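PDB 5HEA: putative glycosyltransferase (GalT1) from Streptococcus parasanguinis FW213, which probably acts as a glycosyltransferase that binds a nucleotide-sugar donor, this chain being the C-terminal part of the protein, with a GT-A-type domain. Local coordinates for residues V13-L24 and N47-Y55. Sequence-based numbering, arbitrary orientation.
Sequences VYNVEKYLKRCL and NSSIICEEY
Ser48 OG takes the backbone N-H of Val16 at 2.9 Å, a bent bond of 137°, and is hydrogen-bonded on to Asp46 OD1, so two groups fix the hydroxyl at the start of helix 48-58. The contact lies in the first part of the Rossmann-like GT-A fold: the loop after strand 7-13 leads into helix 20-28, and both helices pack on the same side of the parallel part of the sheet, where Leu24 and Cys52 both touch Leu39. The axes of 20-24 and 48-55 approach to 10.8 Å, inclined by 30°. Glu17 adds a second polar link, to the N-cap residue of helix 48-58. Its chi1 of 75° and extended chain carry OE1 to within 3.1 Å of Asn47 N; the N-H arrives on the anti side, tilted from the carboxylate plane. Past these polar groups the packing turns apolar. Leu20 CD2 lies 3.6 Å from Ile51 CG2 and also touches Cys52 SG, while Val13 CG1 meets Ser48 CB. Leu24 CD1 rests over one face of the Tyr55 ring, 4.1 Å from its centroid, a CH-pi contact. The Lys21 side chain crosses Tyr55 at about a right angle, CG at the ring edge, and its CB packs 3.4 Å from Tyr55 OH, whose hydrogen bond goes to Asp25 OD1.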
ATOM      1  N   VAL A  13      28.256   0.297   4.220  1.00 23.80           N
ATOM      2  CA  VAL A  13      28.452   1.456   3.360  1.00 19.51           C
ATOM      3  C   VAL A  13      27.116   1.881   2.790  1.00 21.03           C
ATOM      4  O   VAL A  13      26.494   1.136   2.028  1.00 23.72           O
ATOM      5  CB  VAL A  13      29.426   1.144   2.197  1.00 24.88           C
ATOM      6  CG1 VAL A  13      29.487   2.315   1.215  1.00 22.57           C
ATOM      7  CG2 VAL A  13      30.810   0.833   2.732  1.00 28.11           C
ATOM      8  N   TYR A  14      26.660   3.071   3.176  1.00 22.30           N
ATOM      9  CA  TYR A  14      25.477   3.665   2.560  1.00 22.41           C
ATOM     10  C   TYR A  14      25.670   5.174   2.387  1.00 28.27           C
ATOM     11  O   TYR A  14      25.730   5.916   3.367  1.00 27.11           O
ATOM     12  CB  TYR A  14      24.189   3.370   3.351  1.00 30.61           C
ATOM     13  CG  TYR A  14      22.962   3.904   2.627  1.00 27.24           C
ATOM     14  CD1 TYR A  14      22.548   3.339   1.429  1.00 26.00           C
ATOM     15  CD2 TYR A  14      22.250   4.995   3.118  1.00 28.45           C
ATOM     16  CE1 TYR A  14      21.457   3.830   0.742  1.00 30.93           C
ATOM     17  CE2 TYR A  14      21.148   5.495   2.435  1.00 39.95           C
ATOM     18  CZ  TYR A  14      20.759   4.904   1.248  1.00 38.40           C
ATOM     19  OH  TYR A  14      19.673   5.375   0.557  1.00 44.67           O
ATOM     20  N   ASN A  15      25.801   5.601   1.133  1.00 25.58           N
ATOM     21  CA  ASN A  15      25.881   7.017   0.768  1.00 24.59           C
ATOM     22  C   ASN A  15      26.901   7.811   1.576  1.00 25.80           C
ATOM     23  O   ASN A  15      26.578   8.836   2.181  1.00 28.53           O
ATOM     24  CB  ASN A  15      24.500   7.674   0.818  1.00 26.16           C
ATOM     25  CG  ASN A  15      23.615   7.219  -0.319  1.00 30.15           C
ATOM     26  OD1 ASN A  15      24.029   6.408  -1.141  1.00 27.76           O
ATOM     27  ND2 ASN A  15      22.397   7.730  -0.372  1.00 34.35           N
ATOM     28  N   VAL A  16      28.140   7.330   1.573  1.00 24.48           N
ATOM     29  CA  VAL A  16      29.209   7.977   2.326  1.00 25.01           C
ATOM     30  C   VAL A  16      30.373   8.393   1.430  1.00 24.42           C
ATOM     31  O   VAL A  16      31.537   8.352   1.843  1.00 26.58           O
ATOM     32  CB  VAL A  16      29.709   7.057   3.467  1.00 24.27           C
ATOM     33  CG1 VAL A  16      28.715   7.067   4.623  1.00 30.81           C
ATOM     34  CG2 VAL A  16      29.932   5.626   2.954  1.00 24.95           C
ATOM     35  N   GLU A  17      30.057   8.815   0.210  1.00 23.15           N
ATOM     36  CA  GLU A  17      31.095   9.156  -0.773  1.00 25.79           C
ATOM     37  C   GLU A  17      32.155  10.152  -0.263  1.00 28.30           C
ATOM     38  O   GLU A  17      33.315  10.087  -0.661  1.00 29.69           O
ATOM     39  CB  GLU A  17      30.472   9.661  -2.082  1.00 29.91           C
ATOM     40  CG  GLU A  17      29.919  11.080  -2.025  1.00 38.31           C
ATOM     41  CD  GLU A  17      29.281  11.532  -3.339  1.00 49.31           C
ATOM     42  OE1 GLU A  17      29.225  10.735  -4.305  1.00 44.95           O
ATOM     43  OE2 GLU A  17      28.826  12.693  -3.402  1.00 50.98           O
ATOM     44  N   LYS A  18      31.757  11.065   0.616  1.00 33.16           N
ATOM     45  CA  LYS A  18      32.679  12.094   1.097  1.00 36.60           C
ATOM     46  C   LYS A  18      33.683  11.543   2.104  1.00 33.23           C
ATOM     47  O   LYS A  18      34.755  12.112   2.286  1.00 30.52           O
ATOM     48  CB  LYS A  18      31.906  13.263   1.717  1.00 39.29           C
ATOM     49  CG  LYS A  18      31.066  14.054   0.720  1.00 54.51           C
ATOM     50  CD  LYS A  18      30.425  15.274   1.368  1.00 64.61           C
ATOM     51  CE  LYS A  18      29.354  14.878   2.374  1.00 69.51           C
ATOM     52  NZ  LYS A  18      28.750  16.065   3.044  1.00 74.05           N
ATOM     53  N   TYR A  19      33.346  10.428   2.746  1.00 26.52           N
ATOM     54  CA  TYR A  19      34.134   9.951   3.883  1.00 28.44           C
ATOM     55  C   TYR A  19      34.770   8.579   3.700  1.00 29.63           C
ATOM     56  O   TYR A  19      35.649   8.186   4.472  1.00 27.36           O
ATOM     57  CB  TYR A  19      33.251   9.931   5.124  1.00 25.67           C
ATOM     58  CG  TYR A  19      32.559  11.250   5.354  1.00 35.73           C
ATOM     59  CD1 TYR A  19      33.286  12.392   5.670  1.00 36.17           C
ATOM     60  CD2 TYR A  19      31.178  11.356   5.247  1.00 38.85           C
ATOM     61  CE1 TYR A  19      32.657  13.605   5.880  1.00 42.01           C
ATOM     62  CE2 TYR A  19      30.542  12.560   5.454  1.00 47.04           C
ATOM     63  CZ  TYR A  19      31.281  13.679   5.775  1.00 49.45           C
ATOM     64  OH  TYR A  19      30.633  14.874   5.983  1.00 58.48           O
ATOM     65  N   LEU A  20      34.335   7.857   2.677  1.00 28.58           N
ATOM     66  CA  LEU A  20      34.728   6.458   2.516  1.00 31.43           C
ATOM     67  C   LEU A  20      36.228   6.262   2.266  1.00 29.70           C
ATOM     68  O   LEU A  20      36.844   5.339   2.822  1.00 26.57           O
ATOM     69  CB  LEU A  20      33.892   5.802   1.411  1.00 27.50           C
ATOM     70  CG  LEU A  20      34.032   4.292   1.217  1.00 28.69           C
ATOM     71  CD1 LEU A  20      33.716   3.519   2.491  1.00 26.79           C
ATOM     72  CD2 LEU A  20      33.108   3.839   0.085  1.00 30.30           C
ATOM     73  N   LYS A  21      36.827   7.114   1.437  1.00 29.96           N
ATOM     74  CA  LYS A  21      38.251   6.962   1.114  1.00 26.49           C
ATOM     75  C   LYS A  21      39.127   7.155   2.359  1.00 27.88           C
ATOM     76  O   LYS A  21      40.086   6.418   2.579  1.00 25.24           O
ATOM     77  CB  LYS A  21      38.692   7.936  -0.005  1.00 34.43           C
ATOM     78  CG  LYS A  21      38.044   7.699  -1.379  1.00 47.45           C
ATOM     79  CD  LYS A  21      38.770   8.453  -2.513  1.00 52.14           C
ATOM     80  CE  LYS A  21      38.193   9.849  -2.769  1.00 60.22           C
ATOM     81  NZ  LYS A  21      39.009  10.644  -3.762  1.00 67.63           N
ATOM     82  N   ARG A  22      38.795   8.154   3.169  1.00 29.93           N
ATOM     83  CA  ARG A  22      39.509   8.372   4.421  1.00 31.94           C
ATOM     84  C   ARG A  22      39.413   7.134   5.327  1.00 29.76           C
ATOM     85  O   ARG A  22      40.419   6.686   5.887  1.00 22.71           O
ATOM     86  CB  ARG A  22      38.974   9.612   5.138  1.00 32.42           C
ATOM     87  CG  ARG A  22      39.745   9.969   6.399  1.00 30.97           C
ATOM     88  CD  ARG A  22      39.115  11.164   7.082  1.00 31.03           C
ATOM     89  NE  ARG A  22      37.733  10.888   7.471  1.00 33.66           N
ATOM     90  CZ  ARG A  22      36.873  11.818   7.865  1.00 27.52           C
ATOM     91  NH1 ARG A  22      37.244  13.094   7.917  1.00 33.53           N
ATOM     92  NH2 ARG A  22      35.646  11.481   8.211  1.00 24.47           N
ATOM     93  N   CYS A  23      38.217   6.565   5.436  1.00 24.74           N
ATOM     94  CA  CYS A  23      38.034   5.354   6.239  1.00 24.32           C
ATOM     95  C   CYS A  23      38.917   4.218   5.728  1.00 26.13           C
ATOM     96  O   CYS A  23      39.728   3.661   6.470  1.00 29.99           O
ATOM     97  CB  CYS A  23      36.566   4.922   6.238  1.00 25.11           C
ATOM     98  SG  CYS A  23      36.274   3.356   7.123  1.00 26.72           S
ATOM     99  N   LEU A  24      38.776   3.897   4.444  1.00 30.22           N
ATOM    100  CA  LEU A  24      39.496   2.779   3.855  1.00 21.04           C
ATOM    101  C   LEU A  24      41.027   2.967   3.860  1.00 20.88           C
ATOM    102  O   LEU A  24      41.761   2.007   4.086  1.00 26.81           O
ATOM    103  CB  LEU A  24      38.972   2.487   2.445  1.00 29.23           C
ATOM    104  CG  LEU A  24      37.499   2.033   2.384  1.00 29.64           C
ATOM    105  CD1 LEU A  24      37.070   1.722   0.960  1.00 29.62           C
ATOM    106  CD2 LEU A  24      37.251   0.835   3.287  1.00 30.57           C
ATOM    107  N   ASN A  47      28.401   7.924  -5.170  1.00 29.83           N
ATOM    108  CA  ASN A  47      29.566   7.265  -5.770  1.00 28.00           C
ATOM    109  C   ASN A  47      30.197   6.197  -4.880  1.00 25.61           C
ATOM    110  O   ASN A  47      31.241   5.649  -5.225  1.00 28.78           O
ATOM    111  CB  ASN A  47      30.624   8.300  -6.177  1.00 27.61           C
ATOM    112  CG  ASN A  47      30.200   9.136  -7.380  1.00 33.42           C
ATOM    113  OD1 ASN A  47      29.730   8.607  -8.386  1.00 39.40           O
ATOM    114  ND2 ASN A  47      30.361  10.452  -7.272  1.00 32.11           N
ATOM    115  N   SER A  48      29.568   5.904  -3.738  1.00 24.07           N
ATOM    116  CA  SER A  48      30.134   4.969  -2.762  1.00 24.76           C
ATOM    117  C   SER A  48      30.429   3.589  -3.351  1.00 22.37           C
ATOM    118  O   SER A  48      31.472   3.009  -3.074  1.00 22.42           O
ATOM    119  CB  SER A  48      29.213   4.810  -1.545  1.00 25.34           C
ATOM    120  OG  SER A  48      29.023   6.042  -0.870  1.00 25.27           O
ATOM    121  N   SER A  49      29.504   3.067  -4.154  1.00 22.91           N
ATOM    122  CA  SER A  49      29.670   1.738  -4.750  1.00 25.85           C
ATOM    123  C   SER A  49      30.898   1.679  -5.657  1.00 27.95           C
ATOM    124  O   SER A  49      31.624   0.690  -5.674  1.00 28.96           O
ATOM    125  CB  SER A  49      28.429   1.354  -5.557  1.00 27.85           C
ATOM    126  OG  SER A  49      28.320   2.167  -6.714  1.00 29.51           O
ATOM    127  N   ILE A  50      31.127   2.752  -6.406  1.00 25.45           N
ATOM    128  CA  ILE A  50      32.247   2.823  -7.339  1.00 24.49           C
ATOM    129  C   ILE A  50      33.557   2.993  -6.571  1.00 36.11           C
ATOM    130  O   ILE A  50      34.585   2.424  -6.937  1.00 32.61           O
ATOM    131  CB  ILE A  50      32.032   3.967  -8.378  1.00 39.89           C
ATOM    132  CG1 ILE A  50      31.400   3.423  -9.666  1.00 47.73           C
ATOM    133  CG2 ILE A  50      33.335   4.653  -8.744  1.00 37.36           C
ATOM    134  CD1 ILE A  50      30.189   2.566  -9.468  1.00 45.71           C
ATOM    135  N   ILE A  51      33.513   3.758  -5.484  1.00 30.69           N
ATOM    136  CA  ILE A  51      34.675   3.867  -4.603  1.00 25.71           C
ATOM    137  C   ILE A  51      35.026   2.497  -4.002  1.00 29.92           C
ATOM    138  O   ILE A  51      36.192   2.134  -3.938  1.00 30.87           O
ATOM    139  CB  ILE A  51      34.454   4.934  -3.507  1.00 29.79           C
ATOM    140  CG1 ILE A  51      34.456   6.330  -4.151  1.00 33.75           C
ATOM    141  CG2 ILE A  51      35.521   4.821  -2.395  1.00 24.35           C
ATOM    142  CD1 ILE A  51      33.799   7.412  -3.317  1.00 36.79           C
ATOM    143  N   CYS A  52      34.017   1.727  -3.595  1.00 34.21           N
ATOM    144  CA  CYS A  52      34.257   0.380  -3.073  1.00 30.38           C
ATOM    145  C   CYS A  52      34.968  -0.505  -4.101  1.00 33.14           C
ATOM    146  O   CYS A  52      35.933  -1.206  -3.773  1.00 27.04           O
ATOM    147  CB  CYS A  52      32.944  -0.282  -2.653  1.00 28.82           C
ATOM    148  SG  CYS A  52      32.204   0.420  -1.131  1.00 32.36           S
ATOM    149  N   GLU A  53      34.477  -0.475  -5.338  1.00 26.25           N
ATOM    150  CA  GLU A  53      35.048  -1.282  -6.421  1.00 36.13           C
ATOM    151  C   GLU A  53      36.500  -0.926  -6.702  1.00 33.66           C
ATOM    152  O   GLU A  53      37.333  -1.808  -6.899  1.00 33.77           O
ATOM    153  CB  GLU A  53      34.217  -1.141  -7.701  1.00 35.48           C
ATOM    154  CG  GLU A  53      32.871  -1.846  -7.647  1.00 45.73           C
ATOM    155  CD  GLU A  53      33.007  -3.362  -7.594  1.00 55.93           C
ATOM    156  OE1 GLU A  53      34.081  -3.880  -7.964  1.00 64.05           O
ATOM    157  OE2 GLU A  53      32.043  -4.040  -7.177  1.00 56.43           O
ATOM    158  N   GLU A  54      36.798   0.369  -6.714  1.00 34.82           N
ATOM    159  CA  GLU A  54      38.154   0.833  -6.984  1.00 36.37           C
ATOM    160  C   GLU A  54      39.133   0.364  -5.916  1.00 34.23           C
ATOM    161  O   GLU A  54      40.243  -0.036  -6.242  1.00 36.69           O
ATOM    162  CB  GLU A  54      38.196   2.353  -7.115  1.00 45.66           C
ATOM    163  CG  GLU A  54      37.460   2.880  -8.336  1.00 57.03           C
ATOM    164  CD  GLU A  54      37.460   4.401  -8.405  1.00 74.95           C
ATOM    165  OE1 GLU A  54      37.630   5.050  -7.347  1.00 76.43           O
ATOM    166  OE2 GLU A  54      37.295   4.946  -9.520  1.00 82.79           O
ATOM    167  N   TYR A  55      38.733   0.410  -4.643  1.00 29.12           N
ATOM    168  CA  TYR A  55      39.612  -0.076  -3.570  1.00 33.50           C
ATOM    169  C   TYR A  55      39.795  -1.604  -3.621  1.00 32.32           C
ATOM    170  O   TYR A  55      40.883  -2.112  -3.359  1.00 38.81           O
ATOM    171  CB  TYR A  55      39.120   0.375  -2.182  1.00 30.93           C
ATOM    172  CG  TYR A  55      39.617   1.744  -1.780  1.00 37.34           C
ATOM    173  CD1 TYR A  55      39.003   2.895  -2.264  1.00 43.92           C
ATOM    174  CD2 TYR A  55      40.711   1.890  -0.935  1.00 37.25           C
ATOM    175  CE1 TYR A  55      39.461   4.158  -1.911  1.00 43.62           C
ATOM    176  CE2 TYR A  55      41.180   3.152  -0.578  1.00 37.61           C
ATOM    177  CZ  TYR A  55      40.549   4.282  -1.067  1.00 43.30           C
ATOM    178  OH  TYR A  55      40.998   5.542  -0.724  1.00 45.09           O
TER